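Local coordinates for protein beta-lactamase (PDB 6KBY) that probably hydrolyses beta-lactam antibiotics as a class C serine enzyme and here carries adenosine monophosphate in its active-site pocket, at residues S270-Q275 / L288-T293; T152-S157 / M278-P283; Y50-A53 / P57-P60. All coordinates share one frame; numbering follows the deposited sequence.

Interaction 1 of 3, residues S270-Q275 / L288-T293; sequences SGEITQ and LPNLLT
E272 and N290 mark the closest approach of a hairpin turn and the first turns of a short helix, their CA atoms 6.2 Å apart. S270 to I273 form a type II' beta turn with G271 at its second position, where phi of 57° is easily reached by a residue without a side chain. The two backbone bonds between S270 and I273, N to O in each direction, close the hairpin. Opposite it, helix 288-294 is regular, with T293 N bonded to P289 O; P289 suits a first turn, in which no amide hydrogen is asked of it.

E272 carries the contact from its turn. Its chain bends at chi2 (-65°), which folds the carboxylate back over the amide of N290. The two flat groups are stacked, their planes 9° apart. E272 OE1 lies over the CG-OD1 bond of N290, 3.5 Å from N290 OD1, and no N-H is directed at it. No hydrogen bond joins the groups; N290 ND2 is 3.8 Å from E272 OE1. This is a face-on packing of polar groups at the protein surface, where a glutamate and an asparagine can still meet water.

The hairpin joins strands 266-270 and 273-275 of the large antiparallel sheet of the class C beta-lactamase, and the helix follows the next strand, 280-283. L291 of that helix points away from the hairpin and packs on W318 and V356, so the helix keeps its apolar side for the interior and offers N290 and T293 to the turn.

T293 supplies the apolar part of the contact. T293 CG2, anti to the backbone N, meets E272 CG at 3.8 Å. T293 OG1 lies 3.0 Å from P289 O, a possible hydrogen bond back into its own helix.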
ATOM      1  N   SER A 270      10.075   0.867  14.941  1.00  8.44           N
ATOM      2  CA  SER A 270       9.045   1.449  15.791  1.00  8.91           C
ATOM      3  C   SER A 270       8.148   0.315  16.247  1.00  9.80           C
ATOM      4  O   SER A 270       7.587  -0.403  15.412  1.00  9.07           O
ATOM      5  CB  SER A 270       8.240   2.495  15.019  1.00 10.05           C
ATOM      6  OG  SER A 270       7.427   3.259  15.891  1.00 11.66           O
ATOM      7  N   GLY A 271       8.027   0.137  17.560  1.00 11.35           N
ATOM      8  CA  GLY A 271       7.252  -0.985  18.058  1.00 13.38           C
ATOM      9  C   GLY A 271       7.807  -2.280  17.507  1.00 10.94           C
ATOM     10  O   GLY A 271       9.015  -2.531  17.551  1.00 13.96           O
ATOM     11  N   GLU A 272       6.923  -3.104  16.946  1.00 12.09           N
ATOM     12  CA  GLU A 272       7.324  -4.387  16.391  1.00 11.29           C
ATOM     13  C   GLU A 272       7.791  -4.310  14.943  1.00 11.40           C
ATOM     14  O   GLU A 272       8.275  -5.314  14.419  1.00 12.57           O
ATOM     15  CB  GLU A 272       6.175  -5.395  16.496  1.00 12.91           C
ATOM     16  CG  GLU A 272       5.693  -5.635  17.922  1.00 14.40           C
ATOM     17  CD  GLU A 272       6.751  -6.282  18.796  1.00 17.95           C
ATOM     18  OE1 GLU A 272       7.559  -7.061  18.262  1.00 18.45           O
ATOM     19  OE2 GLU A 272       6.777  -6.009  20.016  1.00 21.12           O
ATOM     20  N   ILE A 273       7.674  -3.161  14.281  1.00 10.44           N
ATOM     21  CA  ILE A 273       7.908  -3.096  12.846  1.00  8.71           C
ATOM     22  C   ILE A 273       9.234  -2.431  12.514  1.00  7.61           C
ATOM     23  O   ILE A 273       9.797  -1.628  13.274  1.00  8.56           O
ATOM     24  CB  ILE A 273       6.768  -2.428  12.048  1.00  8.99           C
ATOM     25  CG1 ILE A 273       6.738  -0.916  12.272  1.00  9.75           C
ATOM     26  CG2 ILE A 273       5.436  -3.077  12.369  1.00 10.80           C
ATOM     27  CD1 ILE A 273       5.856  -0.185  11.261  1.00 10.79           C
ATOM     28  N   THR A 274       9.715  -2.770  11.325  1.00  7.38           N
ATOM     29  CA  THR A 274      10.709  -1.990  10.612  1.00  7.19           C
ATOM     30  C   THR A 274       9.977  -1.201   9.537  1.00  6.91           C
ATOM     31  O   THR A 274       9.251  -1.783   8.714  1.00  7.11           O
ATOM     32  CB  THR A 274      11.741  -2.929  10.003  1.00  8.60           C
ATOM     33  OG1 THR A 274      12.423  -3.617  11.064  1.00 10.90           O
ATOM     34  CG2 THR A 274      12.743  -2.172   9.134  1.00  9.32           C
ATOM     35  N   GLN A 275      10.109   0.121   9.599  1.00  6.47           N
ATOM     36  CA  GLN A 275       9.488   1.010   8.629  1.00  6.57           C
ATOM     37  C   GLN A 275      10.439   1.178   7.450  1.00  6.02           C
ATOM     38  O   GLN A 275      11.555   1.697   7.610  1.00  6.79           O
ATOM     39  CB  GLN A 275       9.183   2.361   9.271  1.00  7.17           C
ATOM     40  CG  GLN A 275       8.583   3.366   8.302  1.00  7.28           C
ATOM     41  CD  GLN A 275       7.206   2.960   7.833  1.00  6.47           C
ATOM     42  OE1 GLN A 275       6.266   2.853   8.631  1.00  7.18           O
ATOM     43  NE2 GLN A 275       7.073   2.717   6.534  1.00  7.63           N
ATOM     44  N   LEU A 288       2.118 -14.478  14.821  1.00 13.87           N
ATOM     45  CA  LEU A 288       0.865 -13.751  14.655  1.00 12.20           C
ATOM     46  C   LEU A 288       0.699 -12.619  15.664  1.00 11.26           C
ATOM     47  O   LEU A 288       0.309 -11.514  15.246  1.00 10.09           O
ATOM     48  CB  LEU A 288      -0.320 -14.722  14.634  1.00 15.30           C
ATOM     49  CG  LEU A 288      -1.684 -14.080  14.386  1.00 14.47           C
ATOM     50  CD1 LEU A 288      -1.692 -13.285  13.091  1.00 13.41           C
ATOM     51  CD2 LEU A 288      -2.770 -15.146  14.369  1.00 18.22           C
ATOM     52  N   PRO A 289       0.983 -12.793  16.965  1.00 11.07           N
ATOM     53  CA  PRO A 289       0.822 -11.652  17.885  1.00 11.25           C
ATOM     54  C   PRO A 289       1.616 -10.422  17.482  1.00 11.32           C
ATOM     55  O   PRO A 289       1.097  -9.303  17.559  1.00 10.13           O
ATOM     56  CB  PRO A 289       1.271 -12.225  19.235  1.00 13.37           C
ATOM     57  CG  PRO A 289       0.966 -13.681  19.126  1.00 14.63           C
ATOM     58  CD  PRO A 289       1.283 -14.040  17.697  1.00 14.32           C
ATOM     59  N   ASN A 290       2.866 -10.596  17.047  1.00 11.52           N
ATOM     60  CA  ASN A 290       3.666  -9.438  16.662  1.00 11.75           C
ATOM     61  C   ASN A 290       3.160  -8.812  15.371  1.00 11.21           C
ATOM     62  O   ASN A 290       3.198  -7.588  15.210  1.00 10.79           O
ATOM     63  CB  ASN A 290       5.136  -9.826  16.541  1.00 13.41           C
ATOM     64  CG  ASN A 290       5.781 -10.081  17.888  1.00 15.22           C
ATOM     65  OD1 ASN A 290       5.273  -9.648  18.924  1.00 16.19           O
ATOM     66  ND2 ASN A 290       6.911 -10.774  17.881  1.00 17.92           N
ATOM     67  N   LEU A 291       2.685  -9.634  14.441  1.00 10.64           N
ATOM     68  CA  LEU A 291       2.131  -9.100  13.205  1.00 10.73           C
ATOM     69  C   LEU A 291       0.866  -8.296  13.478  1.00  9.80           C
ATOM     70  O   LEU A 291       0.643  -7.245  12.866  1.00  9.95           O
ATOM     71  CB  LEU A 291       1.851 -10.253  12.245  1.00 14.07           C
ATOM     72  CG  LEU A 291       1.532  -9.869  10.804  1.00 14.27           C
ATOM     73  CD1 LEU A 291       2.643  -9.023  10.208  1.00 13.85           C
ATOM     74  CD2 LEU A 291       1.297 -11.123   9.975  1.00 13.61           C
ATOM     75  N   LEU A 292       0.030  -8.776  14.399  1.00  9.21           N
ATOM     76  CA  LEU A 292      -1.170  -8.037  14.763  1.00  9.28           C
ATOM     77  C   LEU A 292      -0.811  -6.709  15.414  1.00  9.81           C
ATOM     78  O   LEU A 292      -1.358  -5.663  15.054  1.00  9.50           O
ATOM     79  CB  LEU A 292      -2.046  -8.888  15.677  1.00  9.32           C
ATOM     80  CG  LEU A 292      -2.694 -10.087  14.990  1.00 10.05           C
ATOM     81  CD1 LEU A 292      -3.327 -11.008  16.024  1.00 13.12           C
ATOM     82  CD2 LEU A 292      -3.722  -9.636  13.956  1.00 11.87           C
ATOM     83  N   THR A 293       0.116  -6.732  16.376  1.00  9.10           N
ATOM     84  CA  THR A 293       0.562  -5.496  17.010  1.00  9.77           C
ATOM     85  C   THR A 293       1.144  -4.539  15.983  1.00  9.43           C
ATOM     86  O   THR A 293       0.832  -3.341  15.983  1.00  9.48           O
ATOM     87  CB  THR A 293       1.601  -5.815  18.085  1.00 11.42           C
ATOM     88  OG1 THR A 293       1.012  -6.666  19.080  1.00 11.65           O
ATOM     89  CG2 THR A 293       2.121  -4.537  18.742  1.00 12.67           C
TER

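Interaction 2 of 3, residues T152-S157 / M278-P283; sequences THRVYS and MWEQLP. With AMP (adenosine monophosphate), chain B.
R154 reaches E280 across the interior of the class C beta-lactamase fold: strand 153-154 is an edge strand of the large antiparallel sheet, and strand 280-283 is an inner one. Between the backbones the gap is wide; a long arginine and an extended glutamate together bridge it, and their opposite charges pair in the buried interior.

From CB, the R154 chain runs extended past I273 as far as NE, with CG anti to the backbone N (chi1 -177°); there chi4 (-88°) turns the guanidinium across the line of the chain. NE gives a hydrogen bond to OE1 of Q275, and NH1 a weak one to the backbone O of M297. At the tip, R154 NH2 makes a salt bridge with E280 OE2 at 3.0 Å. The acceptor sits at the edge of the guanidinium, near its plane, but the carboxylate plane is turned 84° from it, so the ion pair runs from one nitrogen to one oxygen. The Q275 bond and the salt bridge, helped by the weak bond to M297, limit its rotation, and the buried charge of E280 is probably stabilised by R154.

E280, extended beyond CG, also brings its OE2 to 4.2 Å from CE1 of the Y156 ring, approached obliquely, so the salt bridge lies next to the ring of a residue of the AMP pocket. Y156 begins the sequence Y156-S157-N158, consistent with the YxN motif of class C enzymes. Its side chain lies close to that of S71, to which AMP is covalently bound, and its hydroxyl is hydrogen-bonded to K321 NZ. A tyrosine suits this place because its long rigid ring carries the hydroxyl to the phosphate: Y156 OH lies 2.9 Å from AMP O2P, and the same O2P is 3.4 Å from Y156 CE2.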
ATOM      1  N   THR A 152      12.036  11.726  15.271  1.00  8.47           N
ATOM      2  CA  THR A 152      12.000  11.140  16.607  1.00  7.57           C
ATOM      3  C   THR A 152      10.805  10.227  16.833  1.00  7.87           C
ATOM      4  O   THR A 152      10.881   9.326  17.680  1.00  8.34           O
ATOM      5  CB  THR A 152      11.967  12.243  17.677  1.00  8.37           C
ATOM      6  OG1 THR A 152      10.797  13.057  17.503  1.00  8.68           O
ATOM      7  CG2 THR A 152      13.210  13.113  17.616  1.00 10.63           C
ATOM      8  N   HIS A 153       9.710  10.456  16.112  1.00  7.48           N
ATOM      9  CA  HIS A 153       8.473   9.718  16.320  1.00  7.26           C
ATOM     10  C   HIS A 153       7.877   9.325  14.981  1.00  7.15           C
ATOM     11  O   HIS A 153       8.119   9.962  13.954  1.00  8.25           O
ATOM     12  CB  HIS A 153       7.464  10.549  17.116  1.00  7.88           C
ATOM     13  CG  HIS A 153       7.878  10.782  18.533  1.00  7.91           C
ATOM     14  ND1 HIS A 153       8.820  11.723  18.893  1.00  8.55           N
ATOM     15  CD2 HIS A 153       7.508  10.160  19.676  1.00  9.59           C
ATOM     16  CE1 HIS A 153       8.997  11.682  20.203  1.00  9.97           C
ATOM     17  NE2 HIS A 153       8.206  10.749  20.701  1.00 10.41           N
ATOM     18  N   ARG A 154       7.071   8.268  15.015  1.00  7.19           N
ATOM     19  CA  ARG A 154       6.317   7.815  13.859  1.00  7.33           C
ATOM     20  C   ARG A 154       4.852   8.177  14.057  1.00  7.17           C
ATOM     21  O   ARG A 154       4.236   7.771  15.050  1.00  8.00           O
ATOM     22  CB  ARG A 154       6.464   6.308  13.681  1.00  7.70           C
ATOM     23  CG  ARG A 154       5.765   5.776  12.436  1.00  7.65           C
ATOM     24  CD  ARG A 154       5.838   4.254  12.377  1.00  7.81           C
ATOM     25  NE  ARG A 154       5.268   3.678  11.159  1.00  7.80           N
ATOM     26  CZ  ARG A 154       3.987   3.352  10.997  1.00  7.71           C
ATOM     27  NH1 ARG A 154       3.109   3.561  11.969  1.00  8.33           N
ATOM     28  NH2 ARG A 154       3.580   2.819   9.849  1.00  8.24           N
ATOM     29  N   VAL A 155       4.309   8.935  13.112  1.00  6.77           N
ATOM     30  CA  VAL A 155       2.894   9.263  13.039  1.00  7.39           C
ATOM     31  C   VAL A 155       2.485   8.948  11.608  1.00  6.56           C
ATOM     32  O   VAL A 155       2.858   9.665  10.677  1.00  6.50           O
ATOM     33  CB  VAL A 155       2.611  10.734  13.380  1.00  8.33           C
ATOM     34  CG1 VAL A 155       1.136  11.042  13.191  1.00  9.03           C
ATOM     35  CG2 VAL A 155       3.067  11.055  14.804  1.00  9.70           C
ATOM     36  N   TYR A 156       1.764   7.853  11.423  1.00  6.95           N
ATOM     37  CA  TYR A 156       1.290   7.487  10.095  1.00  6.71           C
ATOM     38  C   TYR A 156       0.513   8.661   9.505  1.00  6.80           C
ATOM     39  O   TYR A 156      -0.343   9.249  10.177  1.00  7.15           O
ATOM     40  CB  TYR A 156       0.398   6.256  10.255  1.00  7.37           C
ATOM     41  CG  TYR A 156      -0.086   5.634   8.980  1.00  7.32           C
ATOM     42  CD1 TYR A 156       0.723   4.790   8.240  1.00  9.38           C
ATOM     43  CD2 TYR A 156      -1.389   5.831   8.552  1.00 12.98           C
ATOM     44  CE1 TYR A 156       0.262   4.195   7.083  1.00  9.05           C
ATOM     45  CE2 TYR A 156      -1.857   5.241   7.392  1.00 13.94           C
ATOM     46  CZ  TYR A 156      -1.016   4.431   6.658  1.00  9.21           C
ATOM     47  OH  TYR A 156      -1.465   3.828   5.503  1.00 10.83           O
ATOM     48  N   SER A 157       0.827   9.040   8.265  1.00  7.12           N
ATOM     49  CA  SER A 157       0.336  10.317   7.751  1.00  7.19           C
ATOM     50  C   SER A 157      -0.022  10.261   6.276  1.00  6.47           C
ATOM     51  O   SER A 157       0.841   9.990   5.430  1.00  7.24           O
ATOM     52  CB  SER A 157       1.361  11.426   7.982  1.00  7.17           C
ATOM     53  OG  SER A 157       0.895  12.657   7.440  1.00  7.21           O
ATOM     54  N   MET A 278       7.443   3.469   2.949  1.00  5.86           N
ATOM     55  CA  MET A 278       6.020   3.122   3.001  1.00  6.82           C
ATOM     56  C   MET A 278       5.722   1.659   3.338  1.00  6.45           C
ATOM     57  O   MET A 278       4.871   1.404   4.197  1.00  7.41           O
ATOM     58  CB  MET A 278       5.246   3.617   1.775  1.00  6.53           C
ATOM     59  CG  MET A 278       5.176   5.138   1.718  1.00  6.62           C
ATOM     60  SD  MET A 278       4.193   5.800   3.072  1.00  6.75           S
ATOM     61  CE  MET A 278       4.949   7.413   3.291  1.00  8.09           C
ATOM     62  N   TRP A 279       6.383   0.691   2.697  1.00  6.37           N
ATOM     63  CA  TRP A 279       6.239  -0.695   3.133  1.00  5.99           C
ATOM     64  C   TRP A 279       6.660  -0.828   4.592  1.00  6.03           C
ATOM     65  O   TRP A 279       7.491  -0.064   5.092  1.00  6.29           O
ATOM     66  CB  TRP A 279       7.097  -1.637   2.285  1.00  7.17           C
ATOM     67  CG  TRP A 279       6.648  -1.791   0.881  1.00  6.05           C
ATOM     68  CD1 TRP A 279       7.254  -1.285  -0.227  1.00  7.59           C
ATOM     69  CD2 TRP A 279       5.506  -2.522   0.420  1.00  6.48           C
ATOM     70  NE1 TRP A 279       6.559  -1.650  -1.352  1.00  7.62           N
ATOM     71  CE2 TRP A 279       5.482  -2.412  -0.981  1.00  6.45           C
ATOM     72  CE3 TRP A 279       4.499  -3.259   1.057  1.00  6.25           C
ATOM     73  CZ2 TRP A 279       4.492  -3.013  -1.758  1.00  7.74           C
ATOM     74  CZ3 TRP A 279       3.516  -3.858   0.282  1.00  7.47           C
ATOM     75  CH2 TRP A 279       3.516  -3.723  -1.108  1.00  7.47           C
ATOM     76  N   GLU A 280       6.078  -1.817   5.270  1.00  6.32           N
ATOM     77  CA  GLU A 280       6.395  -2.145   6.649  1.00  6.21           C
ATOM     78  C   GLU A 280       6.763  -3.617   6.697  1.00  6.32           C
ATOM     79  O   GLU A 280       6.174  -4.427   5.974  1.00  7.04           O
ATOM     80  CB  GLU A 280       5.175  -1.885   7.539  1.00  6.61           C
ATOM     81  CG  GLU A 280       4.684  -0.446   7.454  1.00  7.23           C
ATOM     82  CD  GLU A 280       3.257  -0.261   7.942  1.00  7.31           C
ATOM     83  OE1 GLU A 280       2.670  -1.224   8.489  1.00  8.83           O
ATOM     84  OE2 GLU A 280       2.714   0.854   7.766  1.00  7.67           O
ATOM     85  N   GLN A 281       7.721  -3.982   7.545  1.00  6.58           N
ATOM     86  CA  GLN A 281       8.148  -5.372   7.573  1.00  6.65           C
ATOM     87  C   GLN A 281       8.450  -5.819   8.992  1.00  6.53           C
ATOM     88  O   GLN A 281       8.679  -5.011   9.898  1.00  7.12           O
ATOM     89  CB  GLN A 281       9.355  -5.626   6.667  1.00  7.17           C
ATOM     90  CG  GLN A 281      10.639  -5.044   7.203  1.00  7.01           C
ATOM     91  CD  GLN A 281      11.782  -5.135   6.208  1.00  6.65           C
ATOM     92  OE1 GLN A 281      11.583  -4.992   5.003  1.00  7.31           O
ATOM     93  NE2 GLN A 281      12.992  -5.365   6.712  1.00  7.80           N
ATOM     94  N   LEU A 282       8.465  -7.138   9.157  1.00  7.86           N
ATOM     95  CA  LEU A 282       8.856  -7.785  10.395  1.00  8.71           C
ATOM     96  C   LEU A 282       9.745  -8.969  10.052  1.00  8.76           C
ATOM     97  O   LEU A 282       9.592  -9.566   8.981  1.00  7.58           O
ATOM     98  CB  LEU A 282       7.634  -8.306  11.163  1.00 10.67           C
ATOM     99  CG  LEU A 282       6.667  -7.256  11.706  1.00 12.60           C
ATOM    100  CD1 LEU A 282       5.629  -6.867  10.656  1.00 13.73           C
ATOM    101  CD2 LEU A 282       5.986  -7.770  12.958  1.00 13.75           C
ATOM    102  N   PRO A 283      10.669  -9.336  10.938  1.00 10.10           N
ATOM    103  CA  PRO A 283      11.484 -10.533  10.682  1.00 10.36           C
ATOM    104  C   PRO A 283      10.624 -11.780  10.504  1.00 10.08           C
ATOM    105  O   PRO A 283       9.594 -11.948  11.156  1.00 10.96           O
ATOM    106  CB  PRO A 283      12.367 -10.632  11.931  1.00 12.85           C
ATOM    107  CG  PRO A 283      12.482  -9.225  12.407  1.00 13.76           C
ATOM    108  CD  PRO A 283      11.152  -8.581  12.108  1.00 12.97           C
TER
HETATM  109  P   AMP B 401      -4.932   3.866   4.580  1.00 11.05           P
HETATM  110  O1P AMP B 401      -5.904   2.975   3.870  1.00 10.25           O
HETATM  111  O2P AMP B 401      -4.341   3.394   5.881  1.00 13.01           O
HETATM  112  O5' AMP B 401      -5.555   5.316   4.759  1.00 11.88           O
HETATM  113  C5' AMP B 401      -6.184   5.967   3.664  1.00 14.31           C
HETATM  114  C4' AMP B 401      -7.678   6.040   3.840  1.00 14.03           C
HETATM  115  O4' AMP B 401      -8.004   6.957   4.919  1.00 15.46           O
HETATM  116  C3' AMP B 401      -8.448   6.580   2.642  1.00 14.95           C
HETATM  117  O3' AMP B 401      -8.700   5.597   1.655  1.00 14.78           O
HETATM  118  C2' AMP B 401      -9.702   7.160   3.277  1.00 16.26           C
HETATM  119  O2' AMP B 401     -10.625   6.130   3.604  1.00 16.55           O
HETATM  120  C1' AMP B 401      -9.135   7.730   4.575  1.00 16.13           C
HETATM  121  N9  AMP B 401      -8.698   9.130   4.410  1.00 17.82           N
HETATM  122  C8  AMP B 401      -7.419   9.566   4.440  1.00 16.63           C
HETATM  123  N7  AMP B 401      -7.356  10.912   4.260  1.00 16.41           N
HETATM  124  C5  AMP B 401      -8.622  11.350   4.106  1.00 17.37           C
HETATM  125  C6  AMP B 401      -9.269  12.660   3.879  1.00 18.77           C
HETATM  126  N6  AMP B 401      -8.530  13.790   3.772  1.00 19.70           N
HETATM  127  N1  AMP B 401     -10.619  12.688   3.774  1.00 22.17           N
HETATM  128  C2  AMP B 401     -11.362  11.568   3.876  1.00 22.85           C
HETATM  129  N3  AMP B 401     -10.839  10.344   4.084  1.00 21.90           N
HETATM  130  C4  AMP B 401      -9.500  10.174   4.207  1.00 18.45           C

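Interaction 3 of 3, residues Y50-A53 / P57-P60; sequences YGLA and PQQP
L52 and P60 pair as antiparallel non-hydrogen-bonded partners, their CA atoms 4.2 Å apart and their side chains diverging. P60 suits the position, which asks for no amide hydrogen. Close packing is found along the backbone. A53 N gives Q59 O a weak hydrogen bond, short at 2.7 Å but bent to 127°, and the same oxygen receives a CA-H...O contact from L52 CA. A second such contact joins P60 CA to G51 O. The methyl of A53, small enough for a buried place, touches Q59 O and also packs on T65 and A206.

Outward, the contact is carried by side chains at the exposed surface. CD2 of L52 rests on the CG methylene of Q58 at 3.5 Å; the glutamine chain stays extended beyond CG, so that this methylene and the amide behind it both lie along the leucine methyls. The end of Q59 leads away from L52 and A53. G51 has a positive phi of 73° where the chain turns a corner after strand 44-50. The L52-P60 bridge lies at the open end of the short antiparallel hairpin of strands 54-55 and 58-60, which follows edge strand 44-50 of the main sheet.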
ATOM      1  N   TYR A  50     -15.004 -14.117  -5.192  1.00  8.13           N
ATOM      2  CA  TYR A  50     -16.130 -14.479  -4.341  1.00  8.26           C
ATOM      3  C   TYR A  50     -17.181 -13.384  -4.384  1.00  8.17           C
ATOM      4  O   TYR A  50     -16.855 -12.205  -4.233  1.00  8.44           O
ATOM      5  CB  TYR A  50     -15.680 -14.618  -2.885  1.00  8.96           C
ATOM      6  CG  TYR A  50     -14.587 -15.632  -2.666  1.00  8.52           C
ATOM      7  CD1 TYR A  50     -13.248 -15.278  -2.796  1.00  8.57           C
ATOM      8  CD2 TYR A  50     -14.891 -16.941  -2.316  1.00  9.62           C
ATOM      9  CE1 TYR A  50     -12.240 -16.201  -2.587  1.00  8.94           C
ATOM     10  CE2 TYR A  50     -13.890 -17.873  -2.109  1.00 10.15           C
ATOM     11  CZ  TYR A  50     -12.568 -17.498  -2.255  1.00  9.35           C
ATOM     12  OH  TYR A  50     -11.555 -18.410  -2.052  1.00 11.23           O
ATOM     13  N   GLY A  51     -18.445 -13.774  -4.542  1.00  8.78           N
ATOM     14  CA  GLY A  51     -19.513 -12.836  -4.260  1.00  9.19           C
ATOM     15  C   GLY A  51     -19.667 -11.739  -5.298  1.00  8.98           C
ATOM     16  O   GLY A  51     -19.450 -11.936  -6.496  1.00  9.81           O
ATOM     17  N   LEU A  52     -20.064 -10.564  -4.812  1.00  9.62           N
ATOM     18  CA  LEU A  52     -20.618  -9.495  -5.634  1.00  9.15           C
ATOM     19  C   LEU A  52     -19.764  -8.237  -5.581  1.00  8.87           C
ATOM     20  O   LEU A  52     -19.443  -7.740  -4.495  1.00  9.38           O
ATOM     21  CB  LEU A  52     -22.023  -9.138  -5.156  1.00  9.92           C
ATOM     22  CG  LEU A  52     -23.020 -10.289  -5.131  1.00 11.82           C
ATOM     23  CD1 LEU A  52     -24.380  -9.807  -4.633  1.00 14.45           C
ATOM     24  CD2 LEU A  52     -23.120 -10.906  -6.509  1.00 15.30           C
ATOM     25  N   ALA A  53     -19.463  -7.702  -6.767  1.00  9.35           N
ATOM     26  CA  ALA A  53     -18.882  -6.373  -6.887  1.00  9.57           C
ATOM     27  C   ALA A  53     -19.916  -5.285  -6.622  1.00  9.19           C
ATOM     28  O   ALA A  53     -19.565  -4.196  -6.161  1.00  9.97           O
ATOM     29  CB  ALA A  53     -18.309  -6.204  -8.291  1.00 10.08           C
ATOM     30  N   PRO A  57     -27.819  -2.862  -9.464  1.00 22.14           N
ATOM     31  CA  PRO A  57     -28.025  -4.211 -10.006  1.00 21.27           C
ATOM     32  C   PRO A  57     -26.862  -5.146  -9.679  1.00 20.66           C
ATOM     33  O   PRO A  57     -25.718  -4.703  -9.574  1.00 19.62           O
ATOM     34  CB  PRO A  57     -28.085  -3.975 -11.519  1.00 24.75           C
ATOM     35  CG  PRO A  57     -28.470  -2.546 -11.665  1.00 25.80           C
ATOM     36  CD  PRO A  57     -27.792  -1.849 -10.531  1.00 25.20           C
ATOM     37  N   GLN A  58     -27.166  -6.429  -9.520  1.00 18.06           N
ATOM     38  CA  GLN A  58     -26.175  -7.391  -9.061  1.00 18.62           C
ATOM     39  C   GLN A  58     -25.092  -7.596 -10.115  1.00 18.43           C
ATOM     40  O   GLN A  58     -25.387  -7.773 -11.301  1.00 18.84           O
ATOM     41  CB  GLN A  58     -26.872  -8.715  -8.756  1.00 21.63           C
ATOM     42  CG  GLN A  58     -25.985  -9.758  -8.132  1.00 22.70           C
ATOM     43  CD  GLN A  58     -26.768 -10.943  -7.610  1.00 24.79           C
ATOM     44  OE1 GLN A  58     -27.596 -10.805  -6.707  1.00 25.88           O
ATOM     45  NE2 GLN A  58     -26.515 -12.115  -8.175  1.00 26.75           N
ATOM     46  N   GLN A  59     -23.829  -7.560  -9.679  1.00 15.54           N
ATOM     47  CA  GLN A  59     -22.693  -7.824 -10.554  1.00 14.59           C
ATOM     48  C   GLN A  59     -21.690  -8.669  -9.777  1.00 13.24           C
ATOM     49  O   GLN A  59     -21.318  -8.302  -8.649  1.00 13.19           O
ATOM     50  CB  GLN A  59     -22.023  -6.533 -11.037  1.00 14.91           C
ATOM     51  CG  GLN A  59     -22.906  -5.635 -11.894  1.00 20.10           C
ATOM     52  CD  GLN A  59     -23.247  -6.248 -13.241  1.00 22.28           C
ATOM     53  OE1 GLN A  59     -22.644  -7.236 -13.663  1.00 25.24           O
ATOM     54  NE2 GLN A  59     -24.217  -5.653 -13.929  1.00 26.47           N
ATOM     55  N   PRO A  60     -21.231  -9.781 -10.338  1.00 12.44           N
ATOM     56  CA  PRO A  60     -20.275 -10.633  -9.625  1.00 11.97           C
ATOM     57  C   PRO A  60     -18.865 -10.061  -9.687  1.00 11.01           C
ATOM     58  O   PRO A  60     -18.506  -9.317 -10.599  1.00 11.93           O
ATOM     59  CB  PRO A  60     -20.341 -11.945 -10.413  1.00 13.51           C
ATOM     60  CG  PRO A  60     -20.645 -11.501 -11.809  1.00 16.48           C
ATOM     61  CD  PRO A  60     -21.583 -10.331 -11.660  1.00 16.72           C
TER

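From the N terminus, interaction 3 comes first and closes a short local loop, bringing 57-60 back to 50-53 just beyond strand 44-50, at the far edge of the large sheet. It is finished before the others open, and its centre lies about 35 Å from each of theirs. Interaction 2 opens at 152-157; after more than a hundred residues, 270-275 opens interaction 1. Segment 278-283 then closes interaction 2, and 288-293 closes interaction 1, so the two cross. They also touch: R154 meets Q275, T274 pairs with Q281, and the CD2 methyl of L282 touches the backbone O of both E272 and N290. Together they join edge strand 153-154, inner strands and helix 288-294.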